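Local coordinates for iodotyrosine deiodinase (Thermotoga neapolitana, PDB 6TYK), which catalyses the FMN-dependent reductive dehalogenation of halotyrosines such as 3-iodo-L-tyrosine, releasing halide and L-tyrosine, at the interface of chains A and B. Numbering follows the deposited sequence. Chains: chain A/B, iodotyrosine deiodinase.

Contact 1: the interface of chains A and B. Residues chain A 114, 118; chain B 115, 118.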
loop_
_atom_site.group_PDB
_atom_site.type_symbol
_atom_site.label_atom_id
_atom_site.label_comp_id
_atom_site.label_asym_id
_atom_site.label_seq_id
_atom_site.Cartn_x
_atom_site.Cartn_y
_atom_site.Cartn_z
ATOM N N ARG A 114 -2.248 9.238 -0.477
ATOM C CA ARG A 114 -1.102 8.491 -0.981
ATOM C C ARG A 114 -0.981 7.128 -0.305
ATOM O O ARG A 114 -0.743 6.114 -0.971
ATOM C CB ARG A 114 0.189 9.295 -0.804
ATOM C CG ARG A 114 0.123 10.685 -1.442
ATOM C CD ARG A 114 1.511 11.263 -1.678
ATOM N NE ARG A 114 2.275 10.423 -2.592
ATOM C CZ ARG A 114 3.601 10.361 -2.622
ATOM N NH1 ARG A 114 4.328 11.108 -1.796
ATOM N NH2 ARG A 114 4.200 9.560 -3.489
ATOM N N TRP A 118 -1.316 3.453 -2.271
ATOM C CA TRP A 118 -0.275 2.429 -2.217
ATOM C C TRP A 118 -0.768 1.137 -1.581
ATOM O O TRP A 118 -0.422 0.045 -2.030
ATOM C CB TRP A 118 1.006 2.975 -1.582
ATOM C CG TRP A 118 1.741 3.765 -2.605
ATOM C CD1 TRP A 118 1.691 5.121 -2.802
ATOM C CD2 TRP A 118 2.578 3.238 -3.645
ATOM N NE1 TRP A 118 2.452 5.463 -3.903
ATOM C CE2 TRP A 118 3.014 4.326 -4.426
ATOM C CE3 TRP A 118 2.994 1.951 -3.990
ATOM C CZ2 TRP A 118 3.861 4.165 -5.519
ATOM C CZ3 TRP A 118 3.827 1.794 -5.069
ATOM C CH2 TRP A 118 4.252 2.891 -5.823
ATOM N N GLU B 115 5.839 4.472 0.606
ATOM C CA GLU B 115 5.043 3.812 -0.411
ATOM C C GLU B 115 5.121 2.302 -0.265
ATOM O O GLU B 115 4.119 1.610 -0.357
ATOM C CB GLU B 115 5.507 4.233 -1.808
ATOM C CG GLU B 115 5.309 5.717 -2.104
ATOM C CD GLU B 115 6.503 6.589 -1.729
ATOM O OE1 GLU B 115 7.354 6.177 -0.908
ATOM O OE2 GLU B 115 6.588 7.709 -2.273
ATOM N N TRP B 118 3.208 0.978 2.859
ATOM C CA TRP B 118 1.764 0.984 2.636
ATOM C C TRP B 118 1.294 -0.096 1.670
ATOM O O TRP B 118 0.259 -0.724 1.871
ATOM C CB TRP B 118 1.252 2.388 2.284
ATOM C CG TRP B 118 1.146 3.183 3.543
ATOM C CD1 TRP B 118 2.076 4.042 4.065
ATOM C CD2 TRP B 118 0.069 3.127 4.488
ATOM N NE1 TRP B 118 1.631 4.536 5.270
ATOM C CE2 TRP B 118 0.405 3.986 5.554
ATOM C CE3 TRP B 118 -1.150 2.434 4.532
ATOM C CZ2 TRP B 118 -0.441 4.198 6.635
ATOM C CZ3 TRP B 118 -1.986 2.635 5.617
ATOM C CH2 TRP B 118 -1.626 3.509 6.653
#
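B:Glu115 lies across the indole of A:Trp118 where helix 113-130 of one subunit meets the same helix of the other, in the homodimer of this nitroreductase-family flavoprotein. The glutamate can be followed outward from its backbone. Its CB sits over the middle of the indole, 3.8 Å from the centroid of the six-membered ring of A:Trp118, a CH-pi contact. The next carbon, CG, moves along the same face to the pyrrole part and stands 3.6 Å from the centroid of the five-membered ring of A:Trp118. At this point the chain turns: chi2 is 90°, and the bend lifts the carboxylate off the face and out beyond the NE1 rim. The carboxylate stands almost upright to the ring, the two planes 86° apart, and it is the methylenes that cover the aromatic face. At the tip, OE2 reaches the guanidinium of A:Arg114, with NH2 of A:Arg114 3.3 Å from OE2 of B:Glu115. This is a salt bridge, but its hydrogen bond is weak. The guanidinium and carboxylate planes stand 77° apart, which does not suit a parallel two-pronged pairing. Back at the base of the glutamate, its carbonyl O lies 3.6 Å from CB of A:Trp118. Beside it the two equivalent tryptophans meet through their methylenes, CB of A:Trp118 lying 3.9 Å from CB of B:Trp118, while their indoles point away from each other.

Contact 2: the interface of chains A and B. Residues chain A 35-38, 42; chain B 8-9, 173, 176.
A:Glu36 and B:Arg176 bury the most surface in this patch, 74 and 58 Å², where the loop following helix 24-35 of chain A meets helix 4-10 and the C-terminal segment of chain B. The carboxylate of A:Glu36 is engaged by B:Lys173, whose side-chain amine NZ lies 3.0 Å from OE1 in a salt bridge using the anti lone pair of that oxygen. The same NZ also donates to the backbone O of A:Glu36 at 3.1 Å, in the carbonyl plane and on a lone pair, and within its own chain to O of B:Lys9 at 2.9 Å. Three acceptors thus fix the lysine tip, which its extended chain brings in at about a right angle to the glutamate. The methylenes of A:Glu36 rest on helix 4-10, with CG 3.8 Å from CA of B:Lys9. Water 1 joins O of A:Glu36 to O of B:Ala8.

B:Arg176 bends at chi2 (-60°) and turns its guanidinium to the backbone carbonyls of chain A. NH2 donates to O of A:Ala37 at 3.0 Å, from above the carbonyl plane; weak bonds run from NH2 to O of A:Glu36 and from NE to O of A:Asn35 and A:Ala37. CE of B:Lys173 lies over one guanidinium face and OD1 of A:Asn42 over the other, both toward the rim. The contact ties together FMN-pocket residues of both chains, A:Pro38 and A:Asn42 with B:Lys173 and B:Arg176, and probably steadies the cofactor site.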
loop_
_atom_site.group_PDB
_atom_site.type_symbol
_atom_site.label_atom_id
_atom_site.label_comp_id
_atom_site.label_asym_id
_atom_site.label_seq_id
_atom_site.Cartn_x
_atom_site.Cartn_y
_atom_site.Cartn_z
ATOM N N ASN A 35 -10.019 -1.827 -5.872
ATOM C CA ASN A 35 -11.057 -0.876 -5.527
ATOM C C ASN A 35 -11.797 -1.246 -4.243
ATOM O O ASN A 35 -12.448 -0.400 -3.627
ATOM C CB ASN A 35 -12.026 -0.787 -6.701
ATOM C CG ASN A 35 -13.035 0.324 -6.549
ATOM O OD1 ASN A 35 -12.672 1.491 -6.408
ATOM N ND2 ASN A 35 -14.319 -0.027 -6.627
ATOM N N GLU A 36 -11.720 -2.518 -3.867
ATOM C CA GLU A 36 -12.294 -2.995 -2.606
ATOM C C GLU A 36 -11.459 -2.641 -1.381
ATOM O O GLU A 36 -11.908 -2.832 -0.249
ATOM C CB GLU A 36 -12.511 -4.508 -2.642
ATOM C CG GLU A 36 -13.636 -4.947 -3.557
ATOM C CD GLU A 36 -14.969 -4.366 -3.143
ATOM O OE1 GLU A 36 -15.219 -4.247 -1.925
ATOM O OE2 GLU A 36 -15.767 -4.025 -4.037
ATOM N N ALA A 37 -10.247 -2.141 -1.608
ATOM C CA ALA A 37 -9.366 -1.761 -0.514
ATOM C C ALA A 37 -9.950 -0.661 0.345
ATOM O O ALA A 37 -10.784 0.121 -0.108
ATOM C CB ALA A 37 -8.021 -1.318 -1.053
ATOM N N PRO A 38 -9.498 -0.594 1.598
ATOM C CA PRO A 38 -9.849 0.543 2.445
ATOM C C PRO A 38 -9.134 1.805 1.983
ATOM O O PRO A 38 -8.170 1.748 1.222
ATOM C CB PRO A 38 -9.352 0.109 3.824
ATOM C CG PRO A 38 -8.191 -0.801 3.524
ATOM C CD PRO A 38 -8.624 -1.556 2.290
ATOM N N ASN A 42 -12.902 6.561 3.266
ATOM C CA ASN A 42 -13.497 5.815 2.157
ATOM C C ASN A 42 -13.556 6.641 0.873
ATOM O O ASN A 42 -14.473 6.491 0.072
ATOM C CB ASN A 42 -14.884 5.254 2.511
ATOM C CG ASN A 42 -15.351 4.201 1.522
ATOM O OD1 ASN A 42 -14.548 3.434 1.002
ATOM N ND2 ASN A 42 -16.651 4.157 1.258
ATOM N N ALA B 8 -10.973 -9.580 -0.676
ATOM C CA ALA B 8 -10.941 -8.125 -0.706
ATOM C C ALA B 8 -12.330 -7.534 -0.521
ATOM O O ALA B 8 -12.505 -6.544 0.198
ATOM C CB ALA B 8 -10.345 -7.646 -2.016
ATOM N N LYS B 9 -13.324 -8.138 -1.167
ATOM C CA LYS B 9 -14.688 -7.626 -1.085
ATOM C C LYS B 9 -15.248 -7.758 0.327
ATOM O O LYS B 9 -15.887 -6.845 0.840
ATOM C CB LYS B 9 -15.607 -8.338 -2.082
ATOM C CG LYS B 9 -17.037 -7.835 -2.002
ATOM C CD LYS B 9 -17.782 -7.985 -3.311
ATOM C CE LYS B 9 -19.232 -7.554 -3.144
ATOM N NZ LYS B 9 -19.344 -6.181 -2.569
ATOM N N LYS B 173 -19.616 -2.897 5.840
ATOM C CA LYS B 173 -18.664 -2.271 4.930
ATOM C C LYS B 173 -19.347 -1.079 4.260
ATOM O O LYS B 173 -20.545 -1.126 3.959
ATOM C CB LYS B 173 -18.207 -3.278 3.871
ATOM C CG LYS B 173 -17.021 -2.798 3.050
ATOM C CD LYS B 173 -16.389 -3.899 2.219
ATOM C CE LYS B 173 -15.197 -3.338 1.466
ATOM N NZ LYS B 173 -14.331 -4.396 0.891
ATOM N N ARG B 176 -18.634 0.908 -2.256
ATOM C CA ARG B 176 -17.546 1.169 -3.181
ATOM C C ARG B 176 -18.156 1.581 -4.502
ATOM O O ARG B 176 -18.978 0.866 -5.067
ATOM C CB ARG B 176 -16.704 -0.082 -3.382
ATOM C CG ARG B 176 -15.910 -0.493 -2.162
ATOM C CD ARG B 176 -14.926 0.605 -1.740
ATOM N NE ARG B 176 -13.965 0.125 -0.740
ATOM C CZ ARG B 176 -14.240 -0.011 0.557
ATOM N NH1 ARG B 176 -15.442 0.314 1.025
ATOM N NH2 ARG B 176 -13.310 -0.455 1.388
HETATM O O HOH W 1 -10.719 -4.846 1.401
#

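Contact 3: the interface of chains A and B. Residues chain A 4-5, 8-9, 126; chain B 32-33, 36, 123.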
loop_
_atom_site.group_PDB
_atom_site.type_symbol
_atom_site.label_atom_id
_atom_site.label_comp_id
_atom_site.label_asym_id
_atom_site.label_seq_id
_atom_site.Cartn_x
_atom_site.Cartn_y
_atom_site.Cartn_z
ATOM N N LEU A 4 -2.887 -17.285 0.866
ATOM C CA LEU A 4 -2.470 -15.971 0.404
ATOM C C LEU A 4 -0.949 -15.882 0.442
ATOM O O LEU A 4 -0.329 -15.269 -0.425
ATOM C CB LEU A 4 -3.077 -14.880 1.281
ATOM C CG LEU A 4 -2.756 -13.448 0.855
ATOM C CD1 LEU A 4 -3.411 -13.134 -0.484
ATOM C CD2 LEU A 4 -3.207 -12.463 1.919
ATOM N N TYR A 5 -0.349 -16.502 1.451
ATOM C CA TYR A 5 1.101 -16.514 1.560
ATOM C C TYR A 5 1.752 -17.065 0.297
ATOM O O TYR A 5 2.748 -16.530 -0.169
ATOM C CB TYR A 5 1.574 -17.325 2.772
ATOM C CG TYR A 5 3.081 -17.398 2.838
ATOM C CD1 TYR A 5 3.822 -16.336 3.336
ATOM C CD2 TYR A 5 3.767 -18.513 2.366
ATOM C CE1 TYR A 5 5.199 -16.383 3.383
ATOM C CE2 TYR A 5 5.149 -18.569 2.404
ATOM C CZ TYR A 5 5.861 -17.500 2.918
ATOM O OH TYR A 5 7.237 -17.545 2.966
ATOM N N ALA A 8 1.541 -14.391 -2.423
ATOM C CA ALA A 8 2.508 -13.339 -2.123
ATOM C C ALA A 8 3.940 -13.819 -2.349
ATOM O O ALA A 8 4.780 -13.088 -2.876
ATOM C CB ALA A 8 2.334 -12.848 -0.690
ATOM N N LYS A 9 4.217 -15.054 -1.948
ATOM C CA LYS A 9 5.564 -15.579 -2.075
ATOM C C LYS A 9 5.958 -15.712 -3.540
ATOM O O LYS A 9 7.078 -15.369 -3.924
ATOM C CB LYS A 9 5.691 -16.926 -1.361
ATOM C CG LYS A 9 7.134 -17.392 -1.260
ATOM C CD LYS A 9 7.269 -18.739 -0.588
ATOM C CE LYS A 9 8.726 -18.997 -0.213
ATOM N NZ LYS A 9 9.674 -18.253 -1.099
ATOM N N LEU A 126 -1.338 -8.376 -6.130
ATOM C CA LEU A 126 -1.769 -9.740 -5.847
ATOM C C LEU A 126 -2.812 -10.217 -6.852
ATOM O O LEU A 126 -2.784 -11.368 -7.289
ATOM C CB LEU A 126 -2.288 -9.854 -4.413
ATOM C CG LEU A 126 -1.194 -9.704 -3.360
ATOM C CD1 LEU A 126 -1.795 -9.521 -1.972
ATOM C CD2 LEU A 126 -0.261 -10.895 -3.401
ATOM N N LYS B 32 4.350 -12.286 7.758
ATOM C CA LYS B 32 5.140 -13.038 6.789
ATOM C C LYS B 32 4.604 -12.857 5.383
ATOM O O LYS B 32 5.376 -12.781 4.433
ATOM C CB LYS B 32 5.209 -14.511 7.175
ATOM C CG LYS B 32 6.004 -14.727 8.449
ATOM C CD LYS B 32 6.178 -16.196 8.758
ATOM C CE LYS B 32 7.102 -16.389 9.937
ATOM N NZ LYS B 32 7.268 -17.831 10.236
ATOM N N VAL B 33 3.283 -12.761 5.248
ATOM C CA VAL B 33 2.688 -12.456 3.954
ATOM C C VAL B 33 3.139 -11.070 3.512
ATOM O O VAL B 33 3.603 -10.884 2.382
ATOM C CB VAL B 33 1.150 -12.521 4.001
ATOM C CG1 VAL B 33 0.563 -12.014 2.705
ATOM C CG2 VAL B 33 0.690 -13.949 4.258
ATOM N N GLU B 36 6.607 -10.579 2.058
ATOM C CA GLU B 36 6.826 -11.049 0.690
ATOM C C GLU B 36 6.531 -9.972 -0.349
ATOM O O GLU B 36 6.798 -10.157 -1.534
ATOM C CB GLU B 36 5.958 -12.281 0.407
ATOM C CG GLU B 36 6.405 -13.532 1.117
ATOM C CD GLU B 36 7.799 -13.950 0.696
ATOM O OE1 GLU B 36 8.154 -13.748 -0.496
ATOM O OE2 GLU B 36 8.547 -14.468 1.552
ATOM N N TYR B 123 -1.111 -6.079 1.640
ATOM C CA TYR B 123 -0.930 -7.521 1.803
ATOM C C TYR B 123 -1.358 -7.961 3.189
ATOM O O TYR B 123 -2.046 -8.963 3.349
ATOM C CB TYR B 123 0.541 -7.893 1.660
ATOM C CG TYR B 123 1.079 -8.057 0.253
ATOM C CD1 TYR B 123 0.716 -7.195 -0.778
ATOM C CD2 TYR B 123 2.025 -9.043 -0.024
ATOM C CE1 TYR B 123 1.250 -7.341 -2.051
ATOM C CE2 TYR B 123 2.558 -9.198 -1.271
ATOM C CZ TYR B 123 2.171 -8.346 -2.288
ATOM O OH TYR B 123 2.725 -8.523 -3.536
HETATM O O HOH W 2 4.692 -10.440 -3.528
HETATM O O HOH W 3 10.499 -15.221 -0.760
#
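A chi1 of -82° on B:Tyr123, with CG anti to the carbonyl carbon, presents one face of its ring to A:Leu126, whose own chi1 of -69° directs its isobutyl group there. CD1 of the leucine lies 3.8 Å from the centroid of the B:Tyr123 ring, a CH-pi contact displaced toward the rim. CB of A:Ala8 adds to this packing, 3.7 Å from CE2 of the tyrosine. The phenol OH of B:Tyr123 is 2.7 Å from water 2, which lies in the ring plane and also links O of A:Ala8 with O of B:Glu36. With a phenylalanine in its place, water 2 would probably lose its phenol partner, leaving the bridge between the A:Ala8 and B:Glu36 carbonyls less firmly held.

B:Val33 spreads its branches over helix 4-10: CG1 faces A:Leu4 and A:Ala8, while CG2 lies 3.7 Å from CA of A:Tyr5. The ring of A:Tyr5 meets CG of B:Glu36 through CE1 at 3.8 Å, its plane 81° from the carboxylate. Water 3 stands between OE1 of B:Glu36 and NZ of A:Lys9. The largely apolar seam, backed by bridging waters, docks the N-terminal helix of one subunit onto the partner and helps to hold the homodimer together.

The C-alpha centres of contact 1 and contact 2 are about 16 Å apart, those of contacts 1 and 3 about 17 Å, and those of contacts 2 and 3 about 19 Å. Helix 113-130 of both chains serves contact 1 and, further along, contact 3. Contacts 2 and 3 share residues 8, 9 and 36 with the chains exchanged, so they sample two symmetry-related copies of one junction. Two-fold symmetry repeats every patch. The central helix pair is thereby flanked by reciprocal docking of N-terminal helices, an arrangement suited to the homodimer with FMN sites built from both subunits.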